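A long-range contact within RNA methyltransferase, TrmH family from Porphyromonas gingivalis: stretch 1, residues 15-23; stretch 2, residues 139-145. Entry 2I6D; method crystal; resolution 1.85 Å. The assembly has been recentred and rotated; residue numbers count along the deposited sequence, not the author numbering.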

ATOM      1  N   SER A  15       3.125  19.838   6.789  1.00 27.16           N
ATOM      2  CA  SER A  15       4.434  19.261   6.503  1.00 26.78           C
ATOM      3  C   SER A  15       4.316  17.787   6.095  1.00 26.76           C
ATOM      4  O   SER A  15       5.177  17.270   5.381  1.00 25.93           O
ATOM      5  CB  SER A  15       5.351  19.393   7.721  1.00 26.90           C
ATOM      6  OG  SER A  15       4.974  18.447   8.714  1.00 26.63           O
ATOM      7  N   LEU A  16       3.242  17.112   6.513  1.00 26.92           N
ATOM      8  CA  LEU A  16       3.164  15.658   6.310  1.00 27.25           C
ATOM      9  C   LEU A  16       2.852  15.244   4.866  1.00 27.78           C
ATOM     10  O   LEU A  16       2.925  14.052   4.510  1.00 28.12           O
ATOM     11  CB  LEU A  16       2.158  15.025   7.281  1.00 28.05           C
ATOM     12  CG  LEU A  16       2.494  15.236   8.757  1.00 26.75           C
ATOM     13  CD1 LEU A  16       1.365  14.660   9.631  1.00 26.27           C
ATOM     14  CD2 LEU A  16       3.890  14.686   9.172  1.00 27.35           C
ATOM     15  N   ARG A  17       2.533  16.221   4.029  1.00 28.20           N
ATOM     16  CA  ARG A  17       2.427  15.959   2.606  1.00 28.72           C
ATOM     17  C   ARG A  17       3.807  15.701   1.938  1.00 29.45           C
ATOM     18  O   ARG A  17       3.863  15.243   0.793  1.00 29.72           O
ATOM     19  CB  ARG A  17       1.717  17.098   1.905  1.00 28.90           C
ATOM     20  CG  ARG A  17       2.530  18.363   1.704  1.00 29.69           C
ATOM     21  CD  ARG A  17       1.568  19.539   1.495  1.00 34.76           C
ATOM     22  NE  ARG A  17       0.507  19.481   2.511  1.00 36.22           N
ATOM     23  CZ  ARG A  17      -0.620  20.200   2.510  1.00 39.41           C
ATOM     24  NH1 ARG A  17      -0.869  21.066   1.533  1.00 37.01           N
ATOM     25  NH2 ARG A  17      -1.502  20.050   3.502  1.00 36.85           N
ATOM     26  N   GLU A  18       4.894  16.004   2.650  1.00 29.00           N
ATOM     27  CA  GLU A  18       6.253  15.775   2.143  1.00 30.49           C
ATOM     28  C   GLU A  18       6.875  14.562   2.813  1.00 29.95           C
ATOM     29  O   GLU A  18       6.830  14.440   4.045  1.00 30.41           O
ATOM     30  CB  GLU A  18       7.151  16.981   2.423  1.00 30.00           C
ATOM     31  CG  GLU A  18       6.643  18.301   1.875  1.00 32.64           C
ATOM     32  CD  GLU A  18       7.403  19.515   2.450  1.00 32.98           C
ATOM     33  OE1 GLU A  18       8.637  19.581   2.289  1.00 33.82           O
ATOM     34  OE2 GLU A  18       6.752  20.392   3.077  1.00 38.82           O
ATOM     35  N   ARG A  19       7.489  13.687   2.019  1.00 29.64           N
ATOM     36  CA  ARG A  19       8.135  12.491   2.562  1.00 29.35           C
ATOM     37  C   ARG A  19       9.170  12.840   3.647  1.00 28.90           C
ATOM     38  O   ARG A  19       9.289  12.147   4.667  1.00 28.63           O
ATOM     39  CB  ARG A  19       8.812  11.700   1.434  1.00 30.01           C
ATOM     40  CG  ARG A  19       9.724  10.625   1.952  1.00 31.51           C
ATOM     41  CD  ARG A  19       9.929   9.492   0.972  1.00 36.69           C
ATOM     42  NE  ARG A  19      10.684   8.406   1.601  1.00 37.72           N
ATOM     43  CZ  ARG A  19      10.170   7.502   2.435  1.00 39.29           C
ATOM     44  NH1 ARG A  19      10.959   6.573   2.950  1.00 40.51           N
ATOM     45  NH2 ARG A  19       8.879   7.523   2.765  1.00 39.88           N
ATOM     46  N   LYS A  20       9.912  13.917   3.407  1.00 28.20           N
ATOM     47  CA  LYS A  20      10.938  14.389   4.329  1.00 27.78           C
ATOM     48  C   LYS A  20      10.381  14.508   5.748  1.00 27.65           C
ATOM     49  O   LYS A  20      11.004  14.045   6.713  1.00 27.13           O
ATOM     50  CB  LYS A  20      11.499  15.728   3.839  1.00 27.79           C
ATOM     51  CG  LYS A  20      12.384  16.468   4.822  1.00 27.71           C
ATOM     52  CD  LYS A  20      12.649  17.892   4.320  1.00 27.91           C
ATOM     53  CE  LYS A  20      13.415  18.707   5.330  1.00 28.08           C
ATOM     54  NZ  LYS A  20      13.765  20.065   4.790  1.00 28.06           N
ATOM     55  N   TYR A  21       9.203  15.114   5.870  1.00 27.00           N
ATOM     56  CA  TYR A  21       8.620  15.352   7.174  1.00 27.47           C
ATOM     57  C   TYR A  21       7.886  14.152   7.758  1.00 27.99           C
ATOM     58  O   TYR A  21       7.877  13.977   8.982  1.00 27.75           O
ATOM     59  CB  TYR A  21       7.769  16.625   7.167  1.00 27.88           C
ATOM     60  CG  TYR A  21       8.664  17.835   6.973  1.00 27.43           C
ATOM     61  CD1 TYR A  21       9.500  18.276   8.002  1.00 28.44           C
ATOM     62  CD2 TYR A  21       8.722  18.501   5.750  1.00 26.70           C
ATOM     63  CE1 TYR A  21      10.335  19.358   7.833  1.00 27.77           C
ATOM     64  CE2 TYR A  21       9.567  19.601   5.572  1.00 27.59           C
ATOM     65  CZ  TYR A  21      10.360  20.019   6.622  1.00 27.45           C
ATOM     66  OH  TYR A  21      11.207  21.079   6.463  1.00 28.76           O
ATOM     67  N   ARG A  22       7.318  13.306   6.897  1.00 27.98           N
ATOM     68  CA  ARG A  22       6.739  12.050   7.368  1.00 29.02           C
ATOM     69  C   ARG A  22       7.825  11.233   8.040  1.00 30.15           C
ATOM     70  O   ARG A  22       7.589  10.670   9.103  1.00 30.90           O
ATOM     71  CB  ARG A  22       6.086  11.250   6.239  1.00 29.52           C
ATOM     72  CG  ARG A  22       4.835  11.928   5.685  1.00 29.09           C
ATOM     73  CD  ARG A  22       3.973  10.952   4.852  1.00 30.15           C
ATOM     74  NE  ARG A  22       4.636  10.549   3.611  1.00 27.89           N
ATOM     75  CZ  ARG A  22       4.636  11.256   2.484  1.00 27.89           C
ATOM     76  NH1 ARG A  22       4.017  12.425   2.425  1.00 28.35           N
ATOM     77  NH2 ARG A  22       5.262  10.787   1.415  1.00 28.43           N
ATOM     78  N   LEU A  23       9.020  11.220   7.440  1.00 30.17           N
ATOM     79  CA  LEU A  23      10.159  10.488   7.980  1.00 31.09           C
ATOM     80  C   LEU A  23      10.660  11.096   9.285  1.00 31.18           C
ATOM     81  O   LEU A  23      10.914  10.373  10.253  1.00 31.37           O
ATOM     82  CB  LEU A  23      11.313  10.444   6.972  1.00 31.54           C
ATOM     83  CG  LEU A  23      11.173   9.501   5.780  1.00 32.84           C
ATOM     84  CD1 LEU A  23      12.326   9.720   4.830  1.00 34.07           C
ATOM     85  CD2 LEU A  23      11.082   8.026   6.228  1.00 36.61           C
ATOM     86  N   ALA A 139       6.215   3.543  -5.274  1.00 26.01           N
ATOM     87  CA  ALA A 139       5.526   4.692  -4.662  1.00 27.19           C
ATOM     88  C   ALA A 139       5.457   4.546  -3.146  1.00 27.73           C
ATOM     89  O   ALA A 139       5.464   3.430  -2.628  1.00 28.02           O
ATOM     90  CB  ALA A 139       4.117   4.850  -5.255  1.00 26.63           C
ATOM     91  N   ASP A 140       5.412   5.671  -2.440  1.00 28.04           N
ATOM     92  CA  ASP A 140       5.314   5.673  -0.980  1.00 29.37           C
ATOM     93  C   ASP A 140       3.851   5.394  -0.578  1.00 30.05           C
ATOM     94  O   ASP A 140       2.985   6.228  -0.827  1.00 30.84           O
ATOM     95  CB  ASP A 140       5.785   7.047  -0.434  1.00 29.81           C
ATOM     96  CG  ASP A 140       5.764   7.141   1.097  1.00 29.87           C
ATOM     97  OD1 ASP A 140       5.296   6.223   1.794  1.00 35.03           O
ATOM     98  OD2 ASP A 140       6.243   8.165   1.616  1.00 37.98           O
ATOM     99  N   VAL A 141       3.581   4.256   0.058  1.00 30.38           N
ATOM    100  CA  VAL A 141       2.189   3.881   0.401  1.00 31.80           C
ATOM    101  C   VAL A 141       1.534   4.836   1.406  1.00 31.09           C
ATOM    102  O   VAL A 141       0.301   4.944   1.439  1.00 31.43           O
ATOM    103  CB  VAL A 141       2.030   2.413   0.894  1.00 31.52           C
ATOM    104  CG1 VAL A 141       2.310   1.438  -0.236  1.00 35.54           C
ATOM    105  CG2 VAL A 141       2.928   2.138   2.122  1.00 34.66           C
ATOM    106  N   PHE A 142       2.357   5.536   2.184  1.00 30.90           N
ATOM    107  CA  PHE A 142       1.855   6.474   3.193  1.00 30.46           C
ATOM    108  C   PHE A 142       1.758   7.908   2.695  1.00 29.50           C
ATOM    109  O   PHE A 142       1.412   8.823   3.458  1.00 29.26           O
ATOM    110  CB  PHE A 142       2.665   6.364   4.477  1.00 31.54           C
ATOM    111  CG  PHE A 142       2.527   5.015   5.133  1.00 33.72           C
ATOM    112  CD1 PHE A 142       1.315   4.635   5.702  1.00 34.32           C
ATOM    113  CD2 PHE A 142       3.590   4.119   5.143  1.00 35.45           C
ATOM    114  CE1 PHE A 142       1.155   3.379   6.275  1.00 36.65           C
ATOM    115  CE2 PHE A 142       3.445   2.857   5.733  1.00 37.42           C
ATOM    116  CZ  PHE A 142       2.227   2.492   6.294  1.00 34.81           C
ATOM    117  N   SER A 143       2.064   8.109   1.415  1.00 28.68           N
ATOM    118  CA  SER A 143       1.885   9.429   0.786  1.00 28.61           C
ATOM    119  C   SER A 143       0.364   9.648   0.688  1.00 27.57           C
ATOM    120  O   SER A 143      -0.369   8.676   0.567  1.00 28.74           O
ATOM    121  CB  SER A 143       2.537   9.470  -0.604  1.00 28.30           C
ATOM    122  OG  SER A 143       1.877   8.552  -1.473  1.00 28.73           O
ATOM    123  N   PRO A 144      -0.109  10.909   0.801  1.00 27.61           N
ATOM    124  CA  PRO A 144      -1.535  11.224   0.656  1.00 27.51           C
ATOM    125  C   PRO A 144      -2.163  10.631  -0.603  1.00 27.91           C
ATOM    126  O   PRO A 144      -3.312  10.178  -0.576  1.00 26.76           O
ATOM    127  CB  PRO A 144      -1.541  12.741   0.537  1.00 26.97           C
ATOM    128  CG  PRO A 144      -0.350  13.179   1.328  1.00 27.30           C
ATOM    129  CD  PRO A 144       0.687  12.112   1.128  1.00 26.84           C
ATOM    130  N   LYS A 145      -1.429  10.655  -1.711  1.00 28.39           N
ATOM    131  CA  LYS A 145      -2.026  10.178  -2.952  1.00 29.90           C
ATOM    132  C   LYS A 145      -2.406   8.689  -2.839  1.00 29.68           C
ATOM    133  O   LYS A 145      -3.532   8.299  -3.191  1.00 30.79           O
ATOM    134  CB  LYS A 145      -1.137  10.475  -4.161  1.00 30.10           C
ATOM    135  CG  LYS A 145      -1.837  10.165  -5.489  1.00 33.60           C
ATOM    136  CD  LYS A 145      -1.510  11.186  -6.583  1.00 38.41           C
ATOM    137  CE  LYS A 145      -2.460  11.031  -7.778  1.00 40.14           C
ATOM    138  NZ  LYS A 145      -2.398  12.195  -8.750  1.00 41.12           N
TER
HETATM  139  O   HOH W   1       5.981   7.869   4.212  1.00 47.82           O

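A buried arginine is tolerated when each nitrogen of its guanidinium finds a partner, and the contact between residues 15-23 and 139-145 is a compact example. Arg-22, on the first helical turns after the N-cap residue Glu-18, directs its CA-to-CB bond toward the other stretch. Its chain does not run out straight: chi1 is m, chi2 t, chi3 m, and chi4 is -83°. The bend at chi3 and the turn at chi4 carry the guanidinium back alongside the loop that precedes its own helix, so that Arg-22 NH1 donates to Leu-16 O at 2.9 Å and, weakly, to Arg-17 O at 3.3 Å, while Arg-22 NH2 reaches across to Asp-140 OD2 at 2.8 Å. The last of these is a salt bridge with a nearly straight hydrogen bond (168°), the carboxylate oxygen lying near the guanidinium plane, where the N-H bonds point. The third nitrogen is satisfied too: Arg-22 NE donates to water 1 at 3.1 Å, and that water donates in turn to Asp-140 OD2 at 2.6 Å.

Arg-19, one helical turn earlier, arrives differently. Its CA-to-CB bond points sideways, but chi1 to chi3 are all t, and this extended chain brings Arg-19 NH2 to within 2.9 Å of Asp-140 OD2. The hydrogen bond in this second salt bridge is more bent, at 132°, and belongs to a far more exposed residue. Two positive groups thus converge on one oxygen, a fitting place for a carboxylate.

Asp-140 is also held by its own turn. With chi1 t and chi2 near -6°, its carboxylate presents OD2 to the arginines while Asp-140 OD1 accepts from Phe-142 N at 3.0 Å. The backbone here forms a type I turn, closed by Ser-143 N to Asp-140 O at 3.1 Å; the same carbonyl oxygen receives Ser-143 OG at 2.7 Å, a bond made with the serine in the p rotamer. Ser-143 CB packs over one face of the Arg-22 guanidinium, 3.6 Å from Arg-22 NH2. Phe-142 O lies over that face as well and approaches Arg-22 CD at 3.6 Å, whereas the phenylalanine ring itself leads away.

Pro-144, the first residue of the second helix, supplies the nonpolar part. Pro-144 CD sits 3.6 Å from Arg-22 NH1, and Pro-144 CG lies 4.1 Å from Arg-17 CA, near the start of the Arg-17 side chain too, whose end leads away. The contact buries just 245 Å², summed over both sides; charge pairing and side-chain conformations matched to it, rather than extensive packing, characterize it.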